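Local coordinates for dehalogenase (Rhodospirillaceae, PDB 6A41), which probably removes halide from halogenated substrates such as halohydrins, using a Rossmann-type fold related to that of the short-chain dehydrogenases/reductases, at residues L9-E14 with L33-S38; A17-T22 with S50-A55; K90-E95 with I143-P148; D103-M108 with V150-A155. One frame throughout, in Å; residues are numbered along the deposited sequence.

How the contacts relate
The four contacts form two touching pairs within one Rossmann-type fold with a parallel sheet. Contacts 1 and 2 alternate along the chain, have centres about 10 Å apart and meet at helix 18-27, where Glu14 OE2 lies 3.0 Å from His19 NE2, a probable hydrogen bond. Contacts 3 and 4 come later, alternate in turn, share helix 147-158 and have centres about 14 Å apart. Contact 2 lies across the centre of the chain from both contacts 3 and 4, its centre about 34 Å from that of contact 3. The first pair belongs to the opening beta-alpha-beta half, whereas the second reaches another subunit and includes the probable catalytic helix.

Contact 1: residues L9-E14 with L33-S38; sequences LITNVE and LAHDPS
The side chains of Asn12 and His35 run alongside each other in the same direction. The backbone N-H of Asn12 gives a nearly straight bond to the ring (Asn12 N to His35 ND1 3.1 Å, 172° at the hydrogen), tilted 15° from its plane. The Asn12 amide stands almost perpendicular to that ring, with Asn12 OD1 3.2 Å from His35 CE1. Next along, Val13 N donates to His35 O at 2.9 Å, and Val13 CG1 rests on Ala34 CB. Asp36 OD1 accepts from Glu14 N at 3.0 Å, the donor meeting the carboxylate from 51° above its plane. These loops extend two parallel strands, paired through Ile10 N to Leu33 O and His35 N to Ile10 O; with helix 18-27 they make the first beta-alpha-beta crossover of the Rossmann fold. Ser38 N and Ser38 OG reach Asp36 OD2 from opposite faces, the former closing an Asx turn. An alanine in place of Asp36 would probably leave Glu14 N without its mate and set the Ser38 turn free to shift. Further out, Asn83 binds Thr11 OG1 and Asn12 ND2, while Glu14 OE2 pairs with His19 NE2.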
loop_
_atom_site.group_PDB
_atom_site.type_symbol
_atom_site.label_atom_id
_atom_site.label_comp_id
_atom_site.label_asym_id
_atom_site.label_seq_id
_atom_site.Cartn_x
_atom_site.Cartn_y
_atom_site.Cartn_z
ATOM N N LEU A 9 -17.157 3.144 24.020
ATOM C CA LEU A 9 -16.256 2.812 25.110
ATOM C C LEU A 9 -14.845 3.132 24.660
ATOM O O LEU A 9 -14.397 2.612 23.631
ATOM C CB LEU A 9 -16.375 1.278 25.288
ATOM C CG LEU A 9 -15.347 0.693 26.198
ATOM C CD1 LEU A 9 -15.438 1.386 27.547
ATOM C CD2 LEU A 9 -15.578 -0.857 26.262
ATOM N N ILE A 10 -14.109 3.955 25.379
ATOM C CA ILE A 10 -12.779 4.320 25.020
ATOM C C ILE A 10 -11.845 3.709 26.118
ATOM O O ILE A 10 -12.081 3.876 27.312
ATOM C CB ILE A 10 -12.570 5.819 25.039
ATOM C CG1 ILE A 10 -13.600 6.574 24.129
ATOM C CG2 ILE A 10 -11.127 6.185 24.599
ATOM C CD1 ILE A 10 -13.617 8.086 24.280
ATOM N N THR A 11 -10.854 2.958 25.724
ATOM C CA THR A 11 -9.909 2.396 26.646
ATOM C C THR A 11 -8.730 3.330 26.918
ATOM O O THR A 11 -8.428 4.259 26.191
ATOM C CB THR A 11 -9.345 1.049 26.160
ATOM O OG1 THR A 11 -8.623 1.226 24.925
ATOM C CG2 THR A 11 -10.481 0.100 25.895
ATOM N N ASN A 12 -8.033 3.039 28.002
ATOM C CA ASN A 12 -6.824 3.765 28.418
ATOM C C ASN A 12 -6.957 5.250 28.200
ATOM O O ASN A 12 -6.059 5.931 27.623
ATOM C CB ASN A 12 -5.641 3.138 27.713
ATOM C CG ASN A 12 -5.519 1.642 27.913
ATOM O OD1 ASN A 12 -5.342 1.164 29.050
ATOM N ND2 ASN A 12 -5.696 0.886 26.870
ATOM N N VAL A 13 -8.059 5.812 28.688
ATOM C CA VAL A 13 -8.446 7.144 28.273
ATOM C C VAL A 13 -7.498 8.268 28.683
ATOM O O VAL A 13 -7.511 9.370 28.061
ATOM C CB VAL A 13 -9.868 7.495 28.755
ATOM C CG1 VAL A 13 -9.913 7.940 30.196
ATOM C CG2 VAL A 13 -10.545 8.501 27.869
ATOM N N GLU A 14 -6.674 8.010 29.681
ATOM C CA GLU A 14 -5.652 8.929 30.054
ATOM C C GLU A 14 -4.471 8.925 29.158
ATOM O O GLU A 14 -3.667 9.803 29.300
ATOM C CB GLU A 14 -5.196 8.757 31.567
ATOM C CG GLU A 14 -6.288 9.057 32.534
ATOM C CD GLU A 14 -6.765 10.484 32.403
ATOM O OE1 GLU A 14 -5.950 11.439 32.524
ATOM O OE2 GLU A 14 -7.978 10.702 32.193
ATOM N N LEU A 33 -18.290 6.004 27.750
ATOM C CA LEU A 33 -17.817 5.173 28.807
ATOM C C LEU A 33 -16.301 5.037 28.686
ATOM O O LEU A 33 -15.787 4.786 27.582
ATOM C CB LEU A 33 -18.383 3.782 28.656
ATOM C CG LEU A 33 -19.883 3.664 28.553
ATOM C CD1 LEU A 33 -20.289 2.236 28.488
ATOM C CD2 LEU A 33 -20.598 4.499 29.644
ATOM N N ALA A 34 -15.594 5.213 29.762
ATOM C CA ALA A 34 -14.140 5.276 29.696
ATOM C C ALA A 34 -13.554 4.307 30.680
ATOM O O ALA A 34 -13.921 4.342 31.863
ATOM C CB ALA A 34 -13.630 6.688 29.997
ATOM N N HIS A 35 -12.588 3.555 30.207
ATOM C CA HIS A 35 -11.680 2.724 31.011
ATOM C C HIS A 35 -10.321 3.424 31.186
ATOM O O HIS A 35 -9.859 4.145 30.300
ATOM C CB HIS A 35 -11.475 1.374 30.338
ATOM C CG HIS A 35 -10.191 0.702 30.718
ATOM N ND1 HIS A 35 -9.046 0.891 29.986
ATOM C CD2 HIS A 35 -9.858 -0.130 31.751
ATOM C CE1 HIS A 35 -8.043 0.247 30.582
ATOM N NE2 HIS A 35 -8.500 -0.382 31.651
ATOM N N ASP A 36 -9.706 3.222 32.339
ATOM C CA ASP A 36 -8.320 3.558 32.515
ATOM C C ASP A 36 -7.780 2.724 33.701
ATOM O O ASP A 36 -8.472 2.572 34.692
ATOM C CB ASP A 36 -8.101 5.088 32.722
ATOM C CG ASP A 36 -6.619 5.493 32.632
ATOM O OD1 ASP A 36 -6.135 5.665 31.446
ATOM O OD2 ASP A 36 -5.936 5.592 33.752
ATOM N N PRO A 37 -6.499 2.315 33.649
ATOM C CA PRO A 37 -5.944 1.675 34.836
ATOM C C PRO A 37 -6.003 2.493 36.075
ATOM O O PRO A 37 -5.947 1.944 37.142
ATOM C CB PRO A 37 -4.452 1.498 34.504
ATOM C CG PRO A 37 -4.467 1.457 33.060
ATOM C CD PRO A 37 -5.512 2.384 32.569
ATOM N N SER A 38 -6.092 3.788 35.987
ATOM C CA SER A 38 -6.196 4.623 37.177
ATOM C C SER A 38 -7.576 4.703 37.776
ATOM O O SER A 38 -7.703 5.098 38.890
ATOM C CB SER A 38 -5.721 6.019 36.910
ATOM O OG SER A 38 -6.567 6.800 36.119
#

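Contact 2: residues A17-T22 with S50-A55; sequences AGHGTT and SQFPGA
His19 and Phe52 form a T-shaped aromatic pair that joins the first helix of the Rossmann fold, 18-27, to the residues closing helix 42-51. The evidence is geometric: ring centroids lie 4.9 Å apart, the planes are turned 71° against each other, and the edge of Phe52 is directed at the face of His19. Phe52 CE2 sits 3.7 Å above the plane of the His19 ring, over its centre. Gln51 approaches the same imidazole, its extended chain crossing it at about a right angle; Gln51 NE2 comes within 3.6 Å of His19 CE1, a packing contact and not a hydrogen bond.

Apolar packing supplies the second group. Thr22 lays its methyl against the base of the phenyl ring, with Thr22 CG2 3.5 Å from Phe52 CG. That methyl lies anti to the backbone N, which turns it toward Phe52 and also within 4.1 Å of Ala55 CB. The phenyl ring is thus flanked: Thr22 CB lies over one face toward the rim, and CG of the preceding Gln51 over the opposite face.

No hydrogen bond crosses the contact, but several fix its parts. A type II turn from Phe52 to Ala55, closed by Ala55 N to Phe52 O, presents both residues to the helix. The imidazole's NE2 is already taken by Glu14, and Thr22 OG1 is held by the hydroxyl of Tyr48 as well as by its own helix. Within that helix, Thr22 OG1 donates to Gly18 O at 2.7 Å, from the carbonyl face opposite to Thr22 N.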
loop_
_atom_site.group_PDB
_atom_site.type_symbol
_atom_site.label_atom_id
_atom_site.label_comp_id
_atom_site.label_asym_id
_atom_site.label_seq_id
_atom_site.Cartn_x
_atom_site.Cartn_y
_atom_site.Cartn_z
ATOM N N ALA A 17 -5.041 9.017 22.505
ATOM C CA ALA A 17 -6.129 9.759 21.897
ATOM C C ALA A 17 -7.358 9.869 22.808
ATOM O O ALA A 17 -8.439 10.348 22.395
ATOM C CB ALA A 17 -6.557 9.090 20.625
ATOM N N GLY A 18 -7.232 9.450 24.065
ATOM C CA GLY A 18 -8.441 9.385 24.956
ATOM C C GLY A 18 -9.201 10.696 25.173
ATOM O O GLY A 18 -10.457 10.749 25.126
ATOM N N HIS A 19 -8.477 11.734 25.534
ATOM C CA HIS A 19 -9.098 12.983 25.799
ATOM C C HIS A 19 -9.697 13.629 24.585
ATOM O O HIS A 19 -10.818 14.151 24.656
ATOM C CB HIS A 19 -8.124 13.947 26.492
ATOM C CG HIS A 19 -7.877 13.571 27.917
ATOM N ND1 HIS A 19 -7.441 14.488 28.848
ATOM C CD2 HIS A 19 -8.187 12.445 28.601
ATOM C CE1 HIS A 19 -7.364 13.878 30.029
ATOM N NE2 HIS A 19 -7.802 12.642 29.902
ATOM N N GLY A 20 -8.924 13.643 23.483
ATOM C CA GLY A 20 -9.454 14.226 22.176
ATOM C C GLY A 20 -10.730 13.495 21.806
ATOM O O GLY A 20 -11.700 14.106 21.432
ATOM N N THR A 21 -10.699 12.139 21.876
ATOM C CA THR A 21 -11.817 11.395 21.467
ATOM C C THR A 21 -13.005 11.669 22.425
ATOM O O THR A 21 -14.077 11.837 21.977
ATOM C CB THR A 21 -11.533 9.893 21.411
ATOM O OG1 THR A 21 -10.383 9.673 20.528
ATOM C CG2 THR A 21 -12.755 9.150 20.863
ATOM N N THR A 22 -12.779 11.693 23.737
ATOM C CA THR A 22 -13.890 11.938 24.677
ATOM C C THR A 22 -14.594 13.253 24.351
ATOM O O THR A 22 -15.837 13.346 24.256
ATOM C CB THR A 22 -13.339 12.056 26.104
ATOM O OG1 THR A 22 -12.809 10.819 26.515
ATOM C CG2 THR A 22 -14.434 12.453 27.081
ATOM N N SER A 50 -15.171 15.347 35.889
ATOM C CA SER A 50 -15.348 16.765 36.035
ATOM C C SER A 50 -14.785 17.519 34.803
ATOM O O SER A 50 -15.297 18.558 34.394
ATOM C CB SER A 50 -14.785 17.201 37.373
ATOM O OG SER A 50 -13.449 17.475 37.176
ATOM N N GLN A 51 -13.725 17.004 34.189
ATOM C CA GLN A 51 -13.176 17.561 32.940
ATOM C C GLN A 51 -14.083 17.304 31.733
ATOM O O GLN A 51 -14.192 18.191 30.870
ATOM C CB GLN A 51 -11.819 16.939 32.727
ATOM C CG GLN A 51 -10.896 17.423 31.676
ATOM C CD GLN A 51 -9.506 16.710 31.893
ATOM O OE1 GLN A 51 -9.230 15.821 32.877
ATOM N NE2 GLN A 51 -8.627 17.100 31.040
ATOM N N PHE A 52 -14.793 16.159 31.717
ATOM C CA PHE A 52 -15.624 15.765 30.592
ATOM C C PHE A 52 -17.023 15.382 31.047
ATOM O O PHE A 52 -17.389 14.193 31.037
ATOM C CB PHE A 52 -14.948 14.575 29.883
ATOM C CG PHE A 52 -13.568 14.889 29.367
ATOM C CD1 PHE A 52 -13.394 15.750 28.279
ATOM C CD2 PHE A 52 -12.441 14.387 29.977
ATOM C CE1 PHE A 52 -12.112 16.118 27.821
ATOM C CE2 PHE A 52 -11.157 14.662 29.443
ATOM C CZ PHE A 52 -11.001 15.561 28.422
ATOM N N PRO A 53 -17.841 16.343 31.494
ATOM C CA PRO A 53 -19.143 16.073 32.042
ATOM C C PRO A 53 -20.010 15.382 30.994
ATOM O O PRO A 53 -20.049 15.842 29.853
ATOM C CB PRO A 53 -19.725 17.492 32.288
ATOM C CG PRO A 53 -18.503 18.325 32.511
ATOM C CD PRO A 53 -17.533 17.798 31.554
ATOM N N GLY A 54 -20.667 14.310 31.447
ATOM C CA GLY A 54 -21.448 13.423 30.639
ATOM C C GLY A 54 -20.682 12.175 30.353
ATOM O O GLY A 54 -21.294 11.256 29.996
ATOM N N ALA A 55 -19.338 12.128 30.406
ATOM C CA ALA A 55 -18.560 10.886 30.257
ATOM C C ALA A 55 -18.596 10.114 31.592
ATOM O O ALA A 55 -18.573 10.738 32.620
ATOM C CB ALA A 55 -17.129 11.151 29.903
#

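Contact 3: residues K90-E95 with I143-P148; sequences KAPLGE and IANYAP
Lys90 lies over one face of the Tyr146 ring: its CA is 4.0 Å from the ring centroid and 29° off the normal, which meets the geometry of a CH-pi contact. The two side chains cross obliquely, and the aliphatic part of the lysine follows the phenol end of the ring, with Lys90 CB 3.6 Å from Tyr146 OH. Lys90 CG is anti to the backbone N (chi1 -170°), close enough to the hydroxyl to extend this packing beyond CB.

Next to the ring, the backbones are tied directly. Ala91 N donates to Asn145 O over a short 2.7 Å, with 167° at the hydrogen. The Asn145 side chain reaches the residue after Ala91, with Asn145 OD1 3.5 Å from Pro92 CB. Ala91 CB faces the proline ring of the helix start, 4.2 Å from Pro148 CD. A water completes the joint, donating to Ala91 O and accepting from Ala147 N, so that a backbone N-H of the helix's first turn is linked to the loop.

Asn145 and Tyr146 end a type II turn begun at Ile143, and Tyr146 is the N-cap of helix 147-158. The contact therefore joins the loop between strand 79-83 and helix 98-126 to the entrance of helix 147-158, beside the second subunit, whose Phe113 packs on Leu93 and Pro148.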
loop_
_atom_site.group_PDB
_atom_site.type_symbol
_atom_site.label_atom_id
_atom_site.label_comp_id
_atom_site.label_asym_id
_atom_site.label_seq_id
_atom_site.Cartn_x
_atom_site.Cartn_y
_atom_site.Cartn_z
ATOM N N LYS A 90 13.865 4.028 22.007
ATOM C CA LYS A 90 14.995 4.054 21.049
ATOM C C LYS A 90 15.670 2.757 21.304
ATOM O O LYS A 90 16.095 2.470 22.421
ATOM C CB LYS A 90 15.960 5.240 21.254
ATOM C CG LYS A 90 16.989 5.403 20.118
ATOM C CD LYS A 90 17.784 6.737 20.117
ATOM C CE LYS A 90 18.614 6.816 18.818
ATOM N NZ LYS A 90 19.799 5.899 18.931
ATOM N N ALA A 91 15.777 1.929 20.279
ATOM C CA ALA A 91 16.241 0.561 20.411
ATOM C C ALA A 91 16.975 0.089 19.164
ATOM O O ALA A 91 16.400 -0.757 18.409
ATOM C CB ALA A 91 15.064 -0.368 20.696
ATOM N N PRO A 92 18.151 0.694 18.878
ATOM C CA PRO A 92 18.991 0.064 17.782
ATOM C C PRO A 92 19.195 -1.424 18.007
ATOM O O PRO A 92 19.188 -1.871 19.174
ATOM C CB PRO A 92 20.296 0.892 17.805
ATOM C CG PRO A 92 20.255 1.649 19.099
ATOM C CD PRO A 92 18.909 1.659 19.694
ATOM N N LEU A 93 19.353 -2.213 16.918
ATOM C CA LEU A 93 19.637 -3.651 17.020
ATOM C C LEU A 93 20.523 -4.041 18.161
ATOM O O LEU A 93 20.177 -4.964 18.897
ATOM C CB LEU A 93 20.340 -4.144 15.764
ATOM C CG LEU A 93 19.317 -4.504 14.716
ATOM C CD1 LEU A 93 20.082 -4.784 13.454
ATOM C CD2 LEU A 93 18.376 -5.674 14.991
ATOM N N GLY A 94 21.634 -3.343 18.301
ATOM C CA GLY A 94 22.665 -3.646 19.285
ATOM C C GLY A 94 22.264 -3.380 20.686
ATOM O O GLY A 94 22.907 -3.886 21.575
ATOM N N GLU A 95 21.247 -2.586 20.958
ATOM C CA GLU A 95 20.826 -2.326 22.337
ATOM C C GLU A 95 19.397 -2.811 22.650
ATOM O O GLU A 95 19.017 -2.792 23.777
ATOM C CB GLU A 95 20.813 -0.809 22.622
ATOM C CG GLU A 95 22.137 -0.102 22.412
ATOM C CD GLU A 95 21.944 1.471 22.360
ATOM O OE1 GLU A 95 21.071 1.992 23.069
ATOM O OE2 GLU A 95 22.597 2.168 21.550
ATOM N N ILE A 143 10.934 3.456 10.716
ATOM C CA ILE A 143 11.721 4.413 11.509
ATOM C C ILE A 143 12.977 3.694 11.988
ATOM O O ILE A 143 12.858 2.775 12.816
ATOM C CB ILE A 143 10.940 5.014 12.719
ATOM C CG1 ILE A 143 9.572 5.573 12.338
ATOM C CG2 ILE A 143 11.750 6.089 13.476
ATOM C CD1 ILE A 143 8.721 6.047 13.540
ATOM N N ALA A 144 14.142 4.215 11.592
ATOM C CA ALA A 144 15.425 3.635 12.041
ATOM C C ALA A 144 15.506 3.734 13.571
ATOM O O ALA A 144 15.073 4.742 14.157
ATOM C CB ALA A 144 16.605 4.295 11.406
ATOM N N ASN A 145 16.037 2.675 14.181
ATOM C CA ASN A 145 16.241 2.627 15.639
ATOM C C ASN A 145 14.976 2.487 16.493
ATOM O O ASN A 145 15.079 2.467 17.737
ATOM C CB ASN A 145 17.187 3.758 16.154
ATOM C CG ASN A 145 18.429 3.850 15.325
ATOM O OD1 ASN A 145 19.076 2.866 15.163
ATOM N ND2 ASN A 145 18.790 5.066 14.806
ATOM N N TYR A 146 13.809 2.256 15.867
ATOM C CA TYR A 146 12.638 2.040 16.626
ATOM C C TYR A 146 11.893 0.812 16.126
ATOM O O TYR A 146 10.695 0.776 16.187
ATOM C CB TYR A 146 11.695 3.228 16.585
ATOM C CG TYR A 146 12.287 4.406 17.331
ATOM C CD1 TYR A 146 13.280 5.183 16.741
ATOM C CD2 TYR A 146 11.912 4.676 18.587
ATOM C CE1 TYR A 146 13.865 6.285 17.381
ATOM C CE2 TYR A 146 12.442 5.755 19.255
ATOM C CZ TYR A 146 13.412 6.561 18.621
ATOM O OH TYR A 146 14.010 7.571 19.345
ATOM N N ALA A 147 12.613 -0.135 15.530
ATOM C CA ALA A 147 11.921 -1.171 14.850
ATOM C C ALA A 147 11.009 -2.010 15.725
ATOM O O ALA A 147 9.968 -2.466 15.283
ATOM C CB ALA A 147 12.939 -2.058 14.164
ATOM N N PRO A 148 11.424 -2.294 16.971
ATOM C CA PRO A 148 10.436 -3.012 17.862
ATOM C C PRO A 148 9.088 -2.292 18.045
ATOM O O PRO A 148 8.032 -2.963 17.902
ATOM C CB PRO A 148 11.189 -3.192 19.168
ATOM C CG PRO A 148 12.641 -3.234 18.693
ATOM C CD PRO A 148 12.638 -2.013 17.745
HETATM O O HOH W 1 15.458 -0.754 15.858
#

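Contact 4: residues D103-M108 with V150-A155; sequences DALEVM and VSARAA
Ala152 is the bump at the middle of this helix pair: its methyl enters a hollow lined by Ala104, Leu105 and Met108. Ala104 CB meets Ala152 CB at 3.9 Å, Leu105 CD2 comes to 3.6 Å from Ala152 CA, and Met108 CE presses on Ala152 CB at a tight 3.5 Å. The same Leu105 branch reaches on to Ala155 CB. Small residues fit the 8.7 Å separation and -30° crossing of the axes of segments 103-108 and 150-155. Met108, a selenomethionine in this crystal, bends at chi3 (-65°) to place CE on Ala152, while its selenium sits over the centre of the Arg153 guanidinium face, Met108 SE to Arg153 NE being 3.2 Å. Arg153 NE also bonds Tyr149 OH four residues earlier, a spacing consistent with the Ser-Tyr-Arg triad of halohydrin dehalogenases. An alanine in place of Arg153 would probably leave Tyr149 OH without this partner and open a gap over the selenium. Arg153 NH2 bonds Asp84 O, and the side chain touches Ser135 and Ser136 of strand 129-136. Helices 98-126 and 147-158 pack together here at the subunit interface, where Ala155 meets Ala155 of the second subunit, as in the four-helix bundles of short-chain dehydrogenases.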
loop_
_atom_site.group_PDB
_atom_site.type_symbol
_atom_site.label_atom_id
_atom_site.label_comp_id
_atom_site.label_asym_id
_atom_site.label_seq_id
_atom_site.Cartn_x
_atom_site.Cartn_y
_atom_site.Cartn_z
ATOM N N ASP A 103 6.804 -6.930 25.506
ATOM C CA ASP A 103 5.921 -5.984 26.189
ATOM C C ASP A 103 5.183 -5.030 25.206
ATOM O O ASP A 103 3.982 -4.801 25.387
ATOM C CB ASP A 103 6.659 -5.172 27.258
ATOM C CG ASP A 103 7.142 -6.060 28.417
ATOM O OD1 ASP A 103 6.818 -7.297 28.479
ATOM O OD2 ASP A 103 7.910 -5.592 29.252
ATOM N N ALA A 104 5.881 -4.494 24.183
ATOM C CA ALA A 104 5.238 -3.667 23.164
ATOM C C ALA A 104 4.194 -4.405 22.434
ATOM O O ALA A 104 3.088 -3.874 22.198
ATOM C CB ALA A 104 6.278 -3.143 22.214
ATOM N N LEU A 105 4.490 -5.654 22.088
ATOM C CA LEU A 105 3.490 -6.465 21.398
ATOM C C LEU A 105 2.353 -6.756 22.301
ATOM O O LEU A 105 1.168 -6.860 21.825
ATOM C CB LEU A 105 4.125 -7.775 20.959
ATOM C CG LEU A 105 5.124 -7.629 19.820
ATOM C CD1 LEU A 105 6.038 -8.809 19.673
ATOM C CD2 LEU A 105 4.441 -7.374 18.484
ATOM N N GLU A 106 2.636 -6.995 23.571
ATOM C CA GLU A 106 1.523 -7.272 24.513
ATOM C C GLU A 106 0.513 -6.119 24.580
ATOM O O GLU A 106 -0.718 -6.330 24.565
ATOM C CB GLU A 106 2.020 -7.577 25.901
ATOM C CG GLU A 106 0.945 -7.932 26.909
ATOM C CD GLU A 106 0.415 -9.369 26.676
ATOM O OE1 GLU A 106 1.100 -10.188 25.997
ATOM O OE2 GLU A 106 -0.721 -9.633 27.100
ATOM N N VAL A 107 1.063 -4.903 24.730
ATOM C CA VAL A 107 0.242 -3.722 24.910
ATOM C C VAL A 107 -0.502 -3.301 23.624
ATOM O O VAL A 107 -1.639 -2.862 23.694
ATOM C CB VAL A 107 1.089 -2.608 25.531
ATOM C CG1 VAL A 107 0.309 -1.302 25.528
ATOM C CG2 VAL A 107 1.596 -2.972 26.935
HETATM N N MSE A 108 0.111 -3.472 22.439
HETATM C CA MSE A 108 -0.333 -2.849 21.254
HETATM C C MSE A 108 -1.014 -3.851 20.315
HETATM O O MSE A 108 -1.653 -3.412 19.363
HETATM C CB MSE A 108 0.749 -1.973 20.497
HETATM C CG MSE A 108 1.066 -0.809 21.457
HETATM SE SE MSE A 108 2.296 0.486 20.703
HETATM C CE MSE A 108 3.906 -0.676 20.542
ATOM N N VAL A 150 7.782 -0.126 15.932
ATOM C CA VAL A 150 7.088 -0.034 14.644
ATOM C C VAL A 150 6.433 -1.387 14.340
ATOM O O VAL A 150 5.313 -1.498 13.842
ATOM C CB VAL A 150 8.054 0.446 13.516
ATOM C CG1 VAL A 150 7.327 0.459 12.181
ATOM C CG2 VAL A 150 8.548 1.853 13.814
ATOM N N SER A 151 7.195 -2.435 14.615
ATOM C CA SER A 151 6.747 -3.781 14.384
ATOM C C SER A 151 5.505 -4.084 15.227
ATOM O O SER A 151 4.530 -4.670 14.728
ATOM C CB SER A 151 7.899 -4.809 14.702
ATOM O OG SER A 151 7.343 -6.179 14.680
ATOM N N ALA A 152 5.494 -3.673 16.482
ATOM C CA ALA A 152 4.325 -3.930 17.313
ATOM C C ALA A 152 3.125 -3.127 16.826
ATOM O O ALA A 152 2.037 -3.625 16.865
ATOM C CB ALA A 152 4.628 -3.571 18.760
ATOM N N ARG A 153 3.310 -1.891 16.353
ATOM C CA ARG A 153 2.200 -1.116 15.730
ATOM C C ARG A 153 1.753 -1.817 14.466
ATOM O O ARG A 153 0.598 -1.842 14.148
ATOM C CB ARG A 153 2.681 0.261 15.364
ATOM C CG ARG A 153 2.794 1.157 16.576
ATOM C CD ARG A 153 1.468 1.391 17.247
ATOM N NE ARG A 153 1.416 2.424 18.266
ATOM C CZ ARG A 153 0.354 2.595 19.068
ATOM N NH1 ARG A 153 -0.693 1.767 19.063
ATOM N NH2 ARG A 153 0.379 3.548 19.933
ATOM N N ALA A 154 2.712 -2.333 13.699
ATOM C CA ALA A 154 2.319 -3.122 12.501
ATOM C C ALA A 154 1.422 -4.330 12.891
ATOM O O ALA A 154 0.571 -4.684 12.126
ATOM C CB ALA A 154 3.535 -3.634 11.757
ATOM N N ALA A 155 1.737 -4.994 14.010
ATOM C CA ALA A 155 0.934 -6.160 14.467
ATOM C C ALA A 155 -0.474 -5.714 14.757
ATOM O O ALA A 155 -1.433 -6.388 14.368
ATOM C CB ALA A 155 1.548 -6.817 15.694
#